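Local atomic coordinates of pyruvate carboxylase n-terminal domain (PDB entry 1ULZ), a protein that belongs to the biotin carboxylase family and, with a central ATP-grasp domain, forms the N-terminal biotin carboxylase part of a pyruvate carboxylase. Residues E209-G214 / I221-R226; A270-F275 / R291-H296; H217-H222 / E318-K323; S299-G304 / G331-C336; A125-V130 / G255-K260. The protein carries 1 engineered substitution. All coordinates share one frame; numbering follows the deposited sequence.

Interaction 1 of 5, residues E209-G214 / I221-R226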
# COMPACT_ATOMS: atom_id res chain seq x y z
N GLU A 209 21.55 -8.60 -3.99
CA GLU A 209 21.07 -9.13 -5.26
C GLU A 209 20.42 -8.09 -6.15
O GLU A 209 19.70 -7.21 -5.68
CB GLU A 209 20.09 -10.29 -5.00
CG GLU A 209 18.76 -9.89 -4.40
CD GLU A 209 17.87 -11.08 -4.07
OE1 GLU A 209 16.64 -10.91 -4.02
OE2 GLU A 209 18.41 -12.19 -3.84
N TYR A 210 20.68 -8.21 -7.45
CA TYR A 210 20.13 -7.28 -8.42
C TYR A 210 18.91 -7.82 -9.16
O TYR A 210 18.87 -8.99 -9.56
CB TYR A 210 21.20 -6.89 -9.45
CG TYR A 210 22.00 -5.66 -9.08
CD1 TYR A 210 23.07 -5.72 -8.19
CD2 TYR A 210 21.65 -4.41 -9.60
CE1 TYR A 210 23.77 -4.58 -7.83
CE2 TYR A 210 22.34 -3.27 -9.25
CZ TYR A 210 23.40 -3.35 -8.37
OH TYR A 210 24.07 -2.20 -8.02
N GLN A 211 17.92 -6.95 -9.33
CA GLN A 211 16.70 -7.30 -10.04
C GLN A 211 16.91 -6.98 -11.52
O GLN A 211 17.28 -5.86 -11.88
CB GLN A 211 15.51 -6.50 -9.51
CG GLN A 211 14.21 -6.76 -10.25
CD GLN A 211 13.76 -8.21 -10.17
OE1 GLN A 211 13.52 -8.73 -9.08
NE2 GLN A 211 13.66 -8.86 -11.32
N VAL A 212 16.67 -7.96 -12.38
CA VAL A 212 16.82 -7.76 -13.82
C VAL A 212 15.46 -7.84 -14.50
O VAL A 212 14.57 -8.56 -14.04
CB VAL A 212 17.74 -8.84 -14.42
CG1 VAL A 212 17.92 -8.61 -15.91
CG2 VAL A 212 19.09 -8.82 -13.71
N LEU A 213 15.29 -7.09 -15.59
CA LEU A 213 14.03 -7.10 -16.34
C LEU A 213 14.32 -6.68 -17.78
O LEU A 213 14.85 -5.60 -18.03
CB LEU A 213 13.01 -6.14 -15.71
CG LEU A 213 11.57 -6.19 -16.25
CD1 LEU A 213 10.97 -7.55 -15.98
CD2 LEU A 213 10.72 -5.10 -15.59
N GLY A 214 13.98 -7.55 -18.72
CA GLY A 214 14.22 -7.22 -20.11
C GLY A 214 13.11 -7.71 -21.01
O GLY A 214 12.45 -8.70 -20.70
N ILE A 221 16.95 -3.83 -18.44
CA ILE A 221 17.26 -2.86 -17.40
C ILE A 221 17.34 -3.56 -16.05
O ILE A 221 16.94 -4.71 -15.91
CB ILE A 221 16.19 -1.76 -17.33
CG1 ILE A 221 14.86 -2.36 -16.90
CG2 ILE A 221 16.03 -1.10 -18.70
CD1 ILE A 221 13.74 -1.34 -16.79
N HIS A 222 17.88 -2.86 -15.06
CA HIS A 222 17.96 -3.43 -13.72
C HIS A 222 17.11 -2.53 -12.82
O HIS A 222 16.97 -1.33 -13.09
CB HIS A 222 19.42 -3.49 -13.23
CG HIS A 222 20.00 -2.15 -12.88
ND1 HIS A 222 19.81 -1.55 -11.66
CD2 HIS A 222 20.74 -1.29 -13.61
CE1 HIS A 222 20.41 -0.37 -11.65
NE2 HIS A 222 20.98 -0.19 -12.83
N LEU A 223 16.52 -3.10 -11.78
CA LEU A 223 15.72 -2.31 -10.86
C LEU A 223 16.42 -2.24 -9.51
O LEU A 223 15.80 -2.46 -8.46
CB LEU A 223 14.31 -2.92 -10.69
CG LEU A 223 13.43 -3.09 -11.94
CD1 LEU A 223 11.98 -3.18 -11.50
CD2 LEU A 223 13.61 -1.93 -12.90
N GLY A 224 17.71 -1.94 -9.54
CA GLY A 224 18.46 -1.83 -8.31
C GLY A 224 18.70 -3.14 -7.59
O GLY A 224 18.37 -4.22 -8.10
N GLU A 225 19.26 -3.05 -6.39
CA GLU A 225 19.57 -4.23 -5.60
C GLU A 225 18.72 -4.38 -4.34
O GLU A 225 17.98 -3.47 -3.95
CB GLU A 225 21.05 -4.21 -5.19
CG GLU A 225 21.35 -3.36 -3.94
CD GLU A 225 21.27 -1.85 -4.19
OE1 GLU A 225 20.81 -1.43 -5.27
OE2 GLU A 225 21.66 -1.09 -3.28
N ARG A 226 18.86 -5.55 -3.72
CA ARG A 226 18.16 -5.87 -2.49
C ARG A 226 19.17 -6.52 -1.54
O ARG A 226 20.02 -7.30 -1.96
CB ARG A 226 17.01 -6.85 -2.76
CG ARG A 226 15.88 -6.27 -3.62
CD ARG A 226 14.73 -7.27 -3.78
NE ARG A 226 15.09 -8.42 -4.60
CZ ARG A 226 14.74 -8.57 -5.88
NH1 ARG A 226 14.02 -7.63 -6.48
NH2 ARG A 226 15.10 -9.66 -6.54
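Strands 209-214 and 221-226 run antiparallel, their axes 4.5 Å apart and 154° from parallel, as the two arms of a beta hairpin whose register slips by one residue at a beta bulge in which Leu223 and Gly224 face Gln211. Gln211 gives its N-H to Gly224 O (3.0 Å) and takes one from Leu223 N; Gly224 accommodates the kink with a positive phi of 71°. On one sheet face the guanidinium of Arg226 sits between two oxygens that lie near its plane. Its NE meets the anti lone pair of Glu209 OE1 at 3.0 Å, forming a salt bridge, and NH2 reaches the same oxygen from above the carboxylate. End-on, NH1 and NH2 converge on Gln211 OE1, the NH1 bond being 2.9 Å long and directed at a lone pair. The guanidinium is thereby fixed in rotation, and Ser299 gives NH1 a further partner, while His207 bonds Glu209 OE2. The opposite face is aromatic: Glu225 CB lies over the Tyr210 ring in a CH-pi contact, 3.9 Å from its centroid, and an edge of Tyr210 is offset toward the His222 face with planes 71° apart. Beneath this face runs helix 248-264, whose Arg251 meets Tyr210 OH with its backbone oxygen and Glu225 OE2 with its guanidinium, and Ser243 also bonds OE2; helix 307-315 packs against Leu213 and Leu223, and strand 269-277 pairs with strand 206-214.

Interaction 2 of 5, residues A270-F275 / R291-H296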
# COMPACT_ATOMS: atom_id res chain seq x y z
N ALA A 270 11.79 -11.40 -16.23
CA ALA A 270 12.37 -11.18 -14.90
C ALA A 270 13.46 -12.15 -14.46
O ALA A 270 13.40 -13.35 -14.74
CB ALA A 270 11.26 -11.15 -13.85
N GLY A 271 14.45 -11.62 -13.75
CA GLY A 271 15.55 -12.43 -13.25
C GLY A 271 16.28 -11.74 -12.12
O GLY A 271 16.19 -10.52 -11.96
N THR A 272 17.01 -12.52 -11.32
CA THR A 272 17.77 -11.97 -10.20
C THR A 272 19.18 -12.53 -10.16
O THR A 272 19.38 -13.74 -10.21
CB THR A 272 17.09 -12.30 -8.86
OG1 THR A 272 15.79 -11.70 -8.81
CG2 THR A 272 17.92 -11.78 -7.69
N MET A 273 20.17 -11.64 -10.10
CA MET A 273 21.56 -12.07 -10.01
C MET A 273 21.99 -11.88 -8.56
O MET A 273 22.01 -10.75 -8.05
CB MET A 273 22.47 -11.25 -10.94
CG MET A 273 22.21 -11.44 -12.44
SD MET A 273 23.74 -11.31 -13.45
CE MET A 273 24.28 -9.72 -13.07
N GLU A 274 22.30 -12.98 -7.89
CA GLU A 274 22.71 -12.94 -6.49
C GLU A 274 24.22 -12.81 -6.32
O GLU A 274 24.99 -13.49 -6.99
CB GLU A 274 22.17 -14.18 -5.76
CG GLU A 274 20.64 -14.25 -5.77
CD GLU A 274 20.05 -15.34 -4.88
OE1 GLU A 274 18.82 -15.28 -4.63
OE2 GLU A 274 20.79 -16.25 -4.44
N PHE A 275 24.63 -11.90 -5.43
CA PHE A 275 26.04 -11.64 -5.12
C PHE A 275 26.25 -11.70 -3.61
O PHE A 275 25.29 -11.78 -2.84
CB PHE A 275 26.47 -10.22 -5.54
CG PHE A 275 26.35 -9.92 -7.00
CD1 PHE A 275 25.13 -9.59 -7.56
CD2 PHE A 275 27.48 -9.91 -7.81
CE1 PHE A 275 25.03 -9.26 -8.91
CE2 PHE A 275 27.39 -9.58 -9.15
CZ PHE A 275 26.16 -9.25 -9.70
N ARG A 291 13.78 -16.43 -12.63
CA ARG A 291 12.36 -16.41 -12.32
C ARG A 291 12.04 -15.19 -11.46
O ARG A 291 12.94 -14.42 -11.10
CB ARG A 291 12.01 -17.65 -11.51
CG ARG A 291 12.85 -17.77 -10.23
CD ARG A 291 12.30 -18.81 -9.26
NE ARG A 291 13.24 -19.12 -8.18
CZ ARG A 291 13.42 -18.39 -7.08
NH1 ARG A 291 12.72 -17.28 -6.88
NH2 ARG A 291 14.31 -18.77 -6.18
N ILE A 292 10.76 -15.02 -11.14
CA ILE A 292 10.33 -13.91 -10.29
C ILE A 292 10.89 -14.22 -8.90
O ILE A 292 11.01 -15.39 -8.51
CB ILE A 292 8.78 -13.80 -10.22
CG1 ILE A 292 8.37 -12.55 -9.44
CG2 ILE A 292 8.18 -15.03 -9.54
CD1 ILE A 292 8.82 -11.25 -10.08
N GLN A 293 11.24 -13.19 -8.15
CA GLN A 293 11.79 -13.40 -6.81
C GLN A 293 10.71 -13.30 -5.74
O GLN A 293 9.77 -12.51 -5.87
CB GLN A 293 12.88 -12.37 -6.52
CG GLN A 293 13.80 -12.78 -5.39
CD GLN A 293 14.97 -13.60 -5.90
OE1 GLN A 293 14.85 -14.35 -6.87
NE2 GLN A 293 16.12 -13.45 -5.24
N VAL A 294 10.84 -14.09 -4.68
CA VAL A 294 9.86 -14.05 -3.60
C VAL A 294 9.78 -12.62 -3.07
O VAL A 294 8.68 -12.08 -2.90
CB VAL A 294 10.25 -14.97 -2.42
CG1 VAL A 294 9.21 -14.84 -1.31
CG2 VAL A 294 10.36 -16.41 -2.88
N GLU A 295 10.93 -12.02 -2.83
CA GLU A 295 10.99 -10.67 -2.28
C GLU A 295 10.94 -9.51 -3.29
O GLU A 295 11.38 -8.41 -2.98
CB GLU A 295 12.22 -10.52 -1.37
CG GLU A 295 13.58 -10.80 -2.02
CD GLU A 295 13.99 -12.28 -2.02
OE1 GLU A 295 15.18 -12.56 -1.79
OE2 GLU A 295 13.13 -13.16 -2.24
N HIS A 296 10.38 -9.75 -4.47
CA HIS A 296 10.29 -8.70 -5.48
C HIS A 296 9.56 -7.42 -5.04
O HIS A 296 9.88 -6.33 -5.51
CB HIS A 296 9.63 -9.22 -6.76
CG HIS A 296 8.16 -9.49 -6.63
ND1 HIS A 296 7.66 -10.70 -6.21
CD2 HIS A 296 7.09 -8.71 -6.90
CE1 HIS A 296 6.34 -10.66 -6.23
NE2 HIS A 296 5.96 -9.46 -6.64
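Thr272 and Gln293 meet at about a right angle, the end of the glutamine crossing the threonine side chain so that the amide lies across both of its branches. Gln293 CG stands anti to the backbone N (chi1 -161°) and the chain then bends, which brings OE1 to Thr272 OG1 at 3.4 Å, a weak hydrogen bond, and NE2 to within 3.5 Å of the methyl Thr272 CG2. The same NE2 reaches on to Glu274 OE1, again weakly at 3.3 Å, with amide and carboxylate planes turned 88° against each other. Neither link is strong in isolation; firmer definition comes from Asn289, whose ND2 bonds both Gln293 OE1 and Glu274 OE1 and so ties the two side chains together. A weak bond from Gln293 NE2 to Glu209 OE1 extends this buried polar cluster. Farther along, the methyl of Ala270 only grazes Ile292 CD1, at 4.5 Å. The loop then makes a type I beta turn from Gln293 to His296: Gln293 O accepts the backbone N-H of His296 and also ND1 of its imidazole, the latter at 2.8 Å and almost straight out from the carbonyl, and Ile292 CD1 lies over a face of that ring. Both segments belong to the ATP-grasp domain; strand 269-277 runs between strands 206-214 and 283-289 of the antiparallel sheet, and the loop crosses its face on the way to helix 296-303, with helix 307-315 packed against Ala270 and Ile292.

Interaction 3 of 5, residues H217-H222 / E318-K323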
# COMPACT_ATOMS: atom_id res chain seq x y z
N HIS A 217 13.12 -7.71 -27.02
CA HIS A 217 13.62 -6.86 -28.08
C HIS A 217 14.96 -6.21 -27.78
O HIS A 217 15.29 -5.20 -28.38
CB HIS A 217 12.60 -5.77 -28.39
CG HIS A 217 11.23 -6.30 -28.69
ND1 HIS A 217 10.93 -6.99 -29.84
CD2 HIS A 217 10.08 -6.26 -27.96
CE1 HIS A 217 9.67 -7.37 -29.81
NE2 HIS A 217 9.13 -6.94 -28.68
N GLY A 218 15.71 -6.77 -26.83
CA GLY A 218 17.00 -6.19 -26.52
C GLY A 218 17.08 -5.17 -25.39
O GLY A 218 18.18 -4.85 -24.94
N ASN A 219 15.96 -4.64 -24.94
CA ASN A 219 16.04 -3.68 -23.85
C ASN A 219 16.04 -4.44 -22.53
O ASN A 219 15.08 -5.12 -22.18
CB ASN A 219 14.87 -2.67 -23.89
CG ASN A 219 14.97 -1.60 -22.79
OD1 ASN A 219 16.05 -1.03 -22.54
ND2 ASN A 219 13.85 -1.32 -22.12
N VAL A 220 17.16 -4.34 -21.81
CA VAL A 220 17.30 -5.01 -20.53
C VAL A 220 17.73 -3.96 -19.50
O VAL A 220 18.73 -3.28 -19.68
CB VAL A 220 18.37 -6.14 -20.57
CG1 VAL A 220 18.47 -6.80 -19.20
CG2 VAL A 220 18.00 -7.16 -21.63
N ILE A 221 16.95 -3.83 -18.44
CA ILE A 221 17.26 -2.86 -17.40
C ILE A 221 17.34 -3.56 -16.05
O ILE A 221 16.94 -4.71 -15.91
CB ILE A 221 16.19 -1.76 -17.33
CG1 ILE A 221 14.86 -2.36 -16.90
CG2 ILE A 221 16.03 -1.10 -18.70
CD1 ILE A 221 13.74 -1.34 -16.79
N HIS A 222 17.88 -2.86 -15.06
CA HIS A 222 17.96 -3.43 -13.72
C HIS A 222 17.11 -2.53 -12.82
O HIS A 222 16.97 -1.33 -13.09
CB HIS A 222 19.42 -3.49 -13.23
CG HIS A 222 20.00 -2.15 -12.88
ND1 HIS A 222 19.81 -1.55 -11.66
CD2 HIS A 222 20.74 -1.29 -13.61
CE1 HIS A 222 20.41 -0.37 -11.65
NE2 HIS A 222 20.98 -0.19 -12.83
N GLU A 318 5.37 -7.57 -25.79
CA GLU A 318 5.40 -6.12 -25.65
C GLU A 318 6.80 -5.60 -25.36
O GLU A 318 7.63 -6.30 -24.77
CB GLU A 318 4.44 -5.68 -24.55
CG GLU A 318 2.98 -5.88 -24.91
CD GLU A 318 2.05 -5.14 -23.96
OE1 GLU A 318 2.38 -4.00 -23.57
OE2 GLU A 318 0.98 -5.70 -23.63
N PRO A 319 7.09 -4.37 -25.78
CA PRO A 319 8.39 -3.76 -25.55
C PRO A 319 8.43 -3.13 -24.16
O PRO A 319 7.44 -2.55 -23.71
CB PRO A 319 8.47 -2.71 -26.65
CG PRO A 319 7.07 -2.22 -26.71
CD PRO A 319 6.26 -3.51 -26.65
N LEU A 320 9.56 -3.28 -23.48
CA LEU A 320 9.73 -2.69 -22.15
C LEU A 320 9.94 -1.20 -22.38
O LEU A 320 11.01 -0.77 -22.79
CB LEU A 320 10.96 -3.30 -21.46
CG LEU A 320 11.32 -2.77 -20.07
CD1 LEU A 320 10.10 -2.86 -19.15
CD2 LEU A 320 12.48 -3.57 -19.51
N THR A 321 8.91 -0.40 -22.11
CA THR A 321 9.00 1.03 -22.34
C THR A 321 9.65 1.83 -21.22
O THR A 321 9.24 2.95 -20.93
CB THR A 321 7.61 1.62 -22.63
OG1 THR A 321 6.75 1.37 -21.52
CG2 THR A 321 7.02 0.99 -23.90
N ILE A 322 10.66 1.25 -20.59
CA ILE A 322 11.38 1.92 -19.51
C ILE A 322 12.87 1.91 -19.81
O ILE A 322 13.45 0.85 -20.03
CB ILE A 322 11.19 1.19 -18.16
CG1 ILE A 322 9.71 1.09 -17.81
CG2 ILE A 322 11.94 1.93 -17.07
CD1 ILE A 322 9.45 0.38 -16.48
N LYS A 323 13.49 3.09 -19.85
CA LYS A 323 14.93 3.18 -20.11
C LYS A 323 15.62 3.14 -18.75
O LYS A 323 15.02 3.53 -17.75
CB LYS A 323 15.27 4.49 -20.82
CG LYS A 323 14.61 4.69 -22.18
CD LYS A 323 15.03 6.04 -22.78
CE LYS A 323 14.29 6.37 -24.08
NZ LYS A 323 12.82 6.52 -23.87
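Asn219 ND2 is held by two carbonyl oxygens of the facing loop. One N-H points almost straight at Ile322 O (3.0 Å, 168° at the hydrogen), with the oxygen in the amide plane although the nitrogen stands above the plane of the carbonyl; the other bond, to Leu320 O, is equally long but bent and weak. The contact joins the turn of a beta hairpin in the ATP-grasp domain, between strands 206-214 and 220-232, to the chain that leaves helix 307-315. Asn219 CG is anti to its backbone N (chi1 -177°), which carries the amide across to the loop, where it bridges the carbonyls of two residues also linked by a weak backbone bond from Ile322 N to Leu320 O. Asp215, in the turn, bonds both segments: one carboxylate oxygen receives the N-H of Leu320, and the other those of His217 and Asn219, so a single side chain fixes both partners. At the outer end the His217 ring approaches Pro319 with CD2 3.9 Å from Pro319 CA, while its NE2 is bonded to Gly317 O. Deeper in, the contact turns apolar. Ile221 and Leu320 meet tip to tip, and Trp310 of helix 307-315 packs on Leu320 and Ile322. Ile221 crosses Ile322 at about a right angle, its CD1 touching Leu320 CD2 and Ile322 CG2, each at 3.7 Å, while its CG2 lies 3.5 Å from Ile322 O.

Interaction 4 of 5, residues S299-G304 / G331-C336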
# COMPACT_ATOMS: atom_id res chain seq x y z
N SER A 299 11.55 -4.06 -4.19
CA SER A 299 12.09 -3.34 -5.34
C SER A 299 10.96 -2.55 -6.00
O SER A 299 11.16 -1.43 -6.47
CB SER A 299 12.70 -4.31 -6.34
OG SER A 299 13.81 -4.98 -5.77
N GLU A 300 9.77 -3.13 -6.04
CA GLU A 300 8.62 -2.46 -6.64
C GLU A 300 8.31 -1.18 -5.85
O GLU A 300 8.02 -0.14 -6.44
CB GLU A 300 7.39 -3.38 -6.65
CG GLU A 300 7.48 -4.53 -7.66
CD GLU A 300 6.23 -5.42 -7.69
OE1 GLU A 300 6.07 -6.19 -8.67
OE2 GLU A 300 5.42 -5.37 -6.75
N MET A 301 8.39 -1.27 -4.53
CA MET A 301 8.10 -0.12 -3.66
C MET A 301 9.04 1.06 -3.88
O MET A 301 8.60 2.21 -3.88
CB MET A 301 8.18 -0.52 -2.19
CG MET A 301 7.41 -1.76 -1.79
SD MET A 301 5.64 -1.58 -1.91
CE MET A 301 5.30 -0.69 -0.38
N VAL A 302 10.33 0.80 -4.05
CA VAL A 302 11.29 1.88 -4.22
C VAL A 302 11.50 2.37 -5.66
O VAL A 302 12.11 3.41 -5.87
CB VAL A 302 12.65 1.51 -3.59
CG1 VAL A 302 12.46 1.25 -2.11
CG2 VAL A 302 13.24 0.29 -4.28
N THR A 303 10.99 1.63 -6.65
CA THR A 303 11.12 2.05 -8.05
C THR A 303 9.75 2.36 -8.66
O THR A 303 9.66 3.03 -9.68
CB THR A 303 11.77 0.97 -8.93
OG1 THR A 303 10.91 -0.17 -9.00
CG2 THR A 303 13.13 0.58 -8.38
N GLY A 304 8.70 1.86 -8.03
CA GLY A 304 7.35 2.10 -8.53
C GLY A 304 7.04 1.36 -9.81
O GLY A 304 6.15 1.75 -10.56
N GLY A 331 13.21 6.38 -1.34
CA GLY A 331 13.00 5.82 -0.02
C GLY A 331 13.46 4.38 0.16
O GLY A 331 14.20 3.84 -0.67
N TYR A 332 13.01 3.76 1.24
CA TYR A 332 13.37 2.38 1.55
C TYR A 332 12.17 1.49 1.85
O TYR A 332 11.16 1.94 2.41
CB TYR A 332 14.31 2.33 2.76
CG TYR A 332 15.61 3.03 2.53
CD1 TYR A 332 15.72 4.41 2.68
CD2 TYR A 332 16.74 2.33 2.13
CE1 TYR A 332 16.91 5.06 2.45
CE2 TYR A 332 17.94 2.97 1.89
CZ TYR A 332 18.02 4.34 2.05
OH TYR A 332 19.20 4.98 1.81
N ALA A 333 12.28 0.23 1.47
CA ALA A 333 11.22 -0.74 1.70
C ALA A 333 11.80 -1.95 2.42
O ALA A 333 12.91 -2.39 2.13
CB ALA A 333 10.60 -1.17 0.38
N ILE A 334 11.02 -2.48 3.36
CA ILE A 334 11.43 -3.64 4.12
C ILE A 334 10.36 -4.71 4.01
O ILE A 334 9.17 -4.39 4.01
CB ILE A 334 11.61 -3.32 5.61
CG1 ILE A 334 12.61 -2.17 5.78
CG2 ILE A 334 12.07 -4.56 6.35
CD1 ILE A 334 12.69 -1.63 7.19
N GLU A 335 10.77 -5.96 3.89
CA GLU A 335 9.82 -7.07 3.82
C GLU A 335 10.17 -8.13 4.85
O GLU A 335 11.31 -8.59 4.92
CB GLU A 335 9.78 -7.72 2.44
CG GLU A 335 8.79 -8.88 2.36
CD GLU A 335 8.80 -9.61 1.02
OE1 GLU A 335 9.68 -10.46 0.81
OE2 GLU A 335 7.92 -9.31 0.18
N CYS A 336 9.18 -8.51 5.65
CA CYS A 336 9.35 -9.53 6.67
C CYS A 336 8.47 -10.72 6.33
O CYS A 336 7.29 -10.56 6.00
CB CYS A 336 8.95 -9.00 8.04
SG CYS A 336 9.96 -7.67 8.64
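A helix laid on a beta-sheet is the element here: the end of helix 296-303, through Met301 and Val302, rests on Ala333 at the start of strand 332-339. The short axes run nearly antiparallel, at 165°, with a closest approach of 7.3 Å. Ala333 points its methyl at the helix, and CB meets Met301 CB at 3.6 Å. Beyond CB the Met301 chain bends at both later torsions, and it also packs on Ile389 and Trp391 of the neighbouring strand 384-392. Val302 uses one branch, CG1, set anti to the carbonyl carbon (chi1 -60°). This methyl lies over the backbone at the strand's beginning, 3.4 Å from Gly331 O and 3.9 Å from Ala333 CB. Gly331, just before the strand, has positive phi, 65°, which favours glycine. Just beyond the helix end Gly304 leaves helical angles, and the backbone of Val302 is bonded to that of Asn330. Glu300 takes no part here; it pairs with Arg16 and Arg366 and packs on Phe363 of the second subunit. With no hydrogen bond across the segments, the contact is van der Waals packing of methyl and methylene groups on one another and on the backbone, implying little directional specificity.

Interaction 5 of 5, residues A125-V130 / G255-K260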
# COMPACT_ATOMS: atom_id res chain seq x y z
N ALA A 125 31.65 -12.56 -19.12
CA ALA A 125 30.80 -11.46 -19.57
C ALA A 125 31.18 -10.18 -18.84
O ALA A 125 30.54 -9.15 -19.02
CB ALA A 125 29.34 -11.80 -19.31
N GLY A 126 32.21 -10.26 -18.00
CA GLY A 126 32.64 -9.08 -17.26
C GLY A 126 32.08 -8.97 -15.84
O GLY A 126 32.26 -7.95 -15.18
N VAL A 127 31.40 -10.02 -15.38
CA VAL A 127 30.82 -10.01 -14.04
C VAL A 127 31.85 -10.51 -13.03
O VAL A 127 32.41 -11.59 -13.18
CB VAL A 127 29.57 -10.92 -13.96
CG1 VAL A 127 28.92 -10.81 -12.59
CG2 VAL A 127 28.59 -10.55 -15.07
N PRO A 128 32.11 -9.72 -11.98
CA PRO A 128 33.07 -10.11 -10.95
C PRO A 128 32.63 -11.32 -10.14
O PRO A 128 31.46 -11.44 -9.76
CB PRO A 128 33.19 -8.85 -10.09
CG PRO A 128 31.85 -8.21 -10.24
CD PRO A 128 31.59 -8.37 -11.72
N VAL A 129 33.57 -12.22 -9.90
CA VAL A 129 33.31 -13.43 -9.13
C VAL A 129 34.39 -13.51 -8.06
O VAL A 129 35.38 -12.77 -8.13
CB VAL A 129 33.39 -14.69 -10.03
CG1 VAL A 129 32.38 -14.58 -11.16
CG2 VAL A 129 34.80 -14.84 -10.59
N VAL A 130 34.21 -14.37 -7.07
CA VAL A 130 35.19 -14.50 -6.01
C VAL A 130 36.49 -15.05 -6.60
O VAL A 130 36.50 -16.12 -7.20
CB VAL A 130 34.70 -15.44 -4.89
CG1 VAL A 130 35.80 -15.65 -3.86
CG2 VAL A 130 33.47 -14.85 -4.21
N GLY A 255 25.03 -2.29 -11.56
CA GLY A 255 23.80 -2.43 -12.32
C GLY A 255 24.08 -2.60 -13.81
O GLY A 255 23.57 -3.52 -14.44
N ASN A 256 24.91 -1.72 -14.37
CA ASN A 256 25.24 -1.82 -15.80
C ASN A 256 26.00 -3.11 -16.11
O ASN A 256 25.83 -3.69 -17.19
CB ASN A 256 26.06 -0.61 -16.25
CG ASN A 256 25.22 0.66 -16.34
OD1 ASN A 256 24.14 0.67 -16.94
ND2 ASN A 256 25.72 1.75 -15.76
N ILE A 257 26.83 -3.56 -15.18
CA ILE A 257 27.56 -4.80 -15.39
C ILE A 257 26.54 -5.93 -15.48
O ILE A 257 26.66 -6.83 -16.32
CB ILE A 257 28.54 -5.08 -14.22
CG1 ILE A 257 29.75 -4.15 -14.34
CG2 ILE A 257 28.95 -6.54 -14.23
CD1 ILE A 257 30.77 -4.32 -13.22
N VAL A 258 25.53 -5.85 -14.63
CA VAL A 258 24.45 -6.83 -14.60
C VAL A 258 23.68 -6.89 -15.92
O VAL A 258 23.53 -7.96 -16.51
CB VAL A 258 23.46 -6.51 -13.45
CG1 VAL A 258 22.19 -7.35 -13.59
CG2 VAL A 258 24.12 -6.78 -12.10
N THR A 259 23.19 -5.73 -16.38
CA THR A 259 22.42 -5.67 -17.62
C THR A 259 23.26 -5.99 -18.86
O THR A 259 22.75 -6.54 -19.83
CB THR A 259 21.72 -4.30 -17.79
OG1 THR A 259 22.69 -3.25 -17.77
CG2 THR A 259 20.73 -4.08 -16.65
N LYS A 260 24.55 -5.65 -18.82
CA LYS A 260 25.44 -5.96 -19.94
C LYS A 260 25.57 -7.47 -20.07
O LYS A 260 25.49 -8.03 -21.17
CB LYS A 260 26.83 -5.37 -19.70
CG LYS A 260 27.94 -6.17 -20.37
CD LYS A 260 29.32 -5.84 -19.81
CE LYS A 260 29.41 -6.11 -18.29
NZ LYS A 260 29.23 -7.53 -17.91
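Ile257 CG2 is the methyl on which the loop settles: it lies 3.7 Å from Gly126 O, 3.9 Å from Val127 CA, and 4.1 Å from both Val127 CG2 and Pro128 CD. Because CG2 is anti to the backbone N (chi1 of CG1 -75°), it projects from the helix to meet the loop, where proline and isoleucine touch tip to tip and the valine crosses more slantwise. Beside it the Lys260 chain slides past Val127 in the opposite direction and curls at its last two torsions, which turns NZ back onto its own helix, 3.1 Å from Ile257 O and on a lone pair of that carbonyl. NZ also points to Ala125 O, but the modelled separation of 2.4 Å is too short to be trusted in detail. Both segments belong to the ATP-grasp domain, and the loop begins where helix 115-124 ends in a Schellman motif: Gly126 takes positive phi, 96°, and two bonds lead back into the last turn. These are backbone angles that by themselves call for glycine. Farther out, Ala125 and Val127 pack on Ala261 one turn along helix 248-264, and Pro128 on Tyr254 of the same helix. Val127 is backed by Met122 and by Phe275 of strand 269-277, while the backbone of Pro128 is hydrogen-bonded to that of Phe285 in strand 283-289.

The hairpin of interaction 1 is the hub of the set. Interaction 2 lies about 8 Å away between centres, on the adjoining strand 269-277, and interaction 3 continues the same hairpin at its turn, sharing Ile221 and His222. Interaction 5 sets a loop on helix 248-264, which lies against the sheet with Val258 on Val212 and Met273. Interaction 4, about 23 Å from interaction 5 between centres, sits further across the antiparallel sheet and meets interaction 1 through Ser299 and Arg226. In chain order interaction 5 opens first and spans interaction 1; interaction 2 falls within the span of interaction 3, which alternates with interaction 4. One antiparallel sheet thus carries interactions 1 to 4, with helix 248-264 bringing in interaction 5.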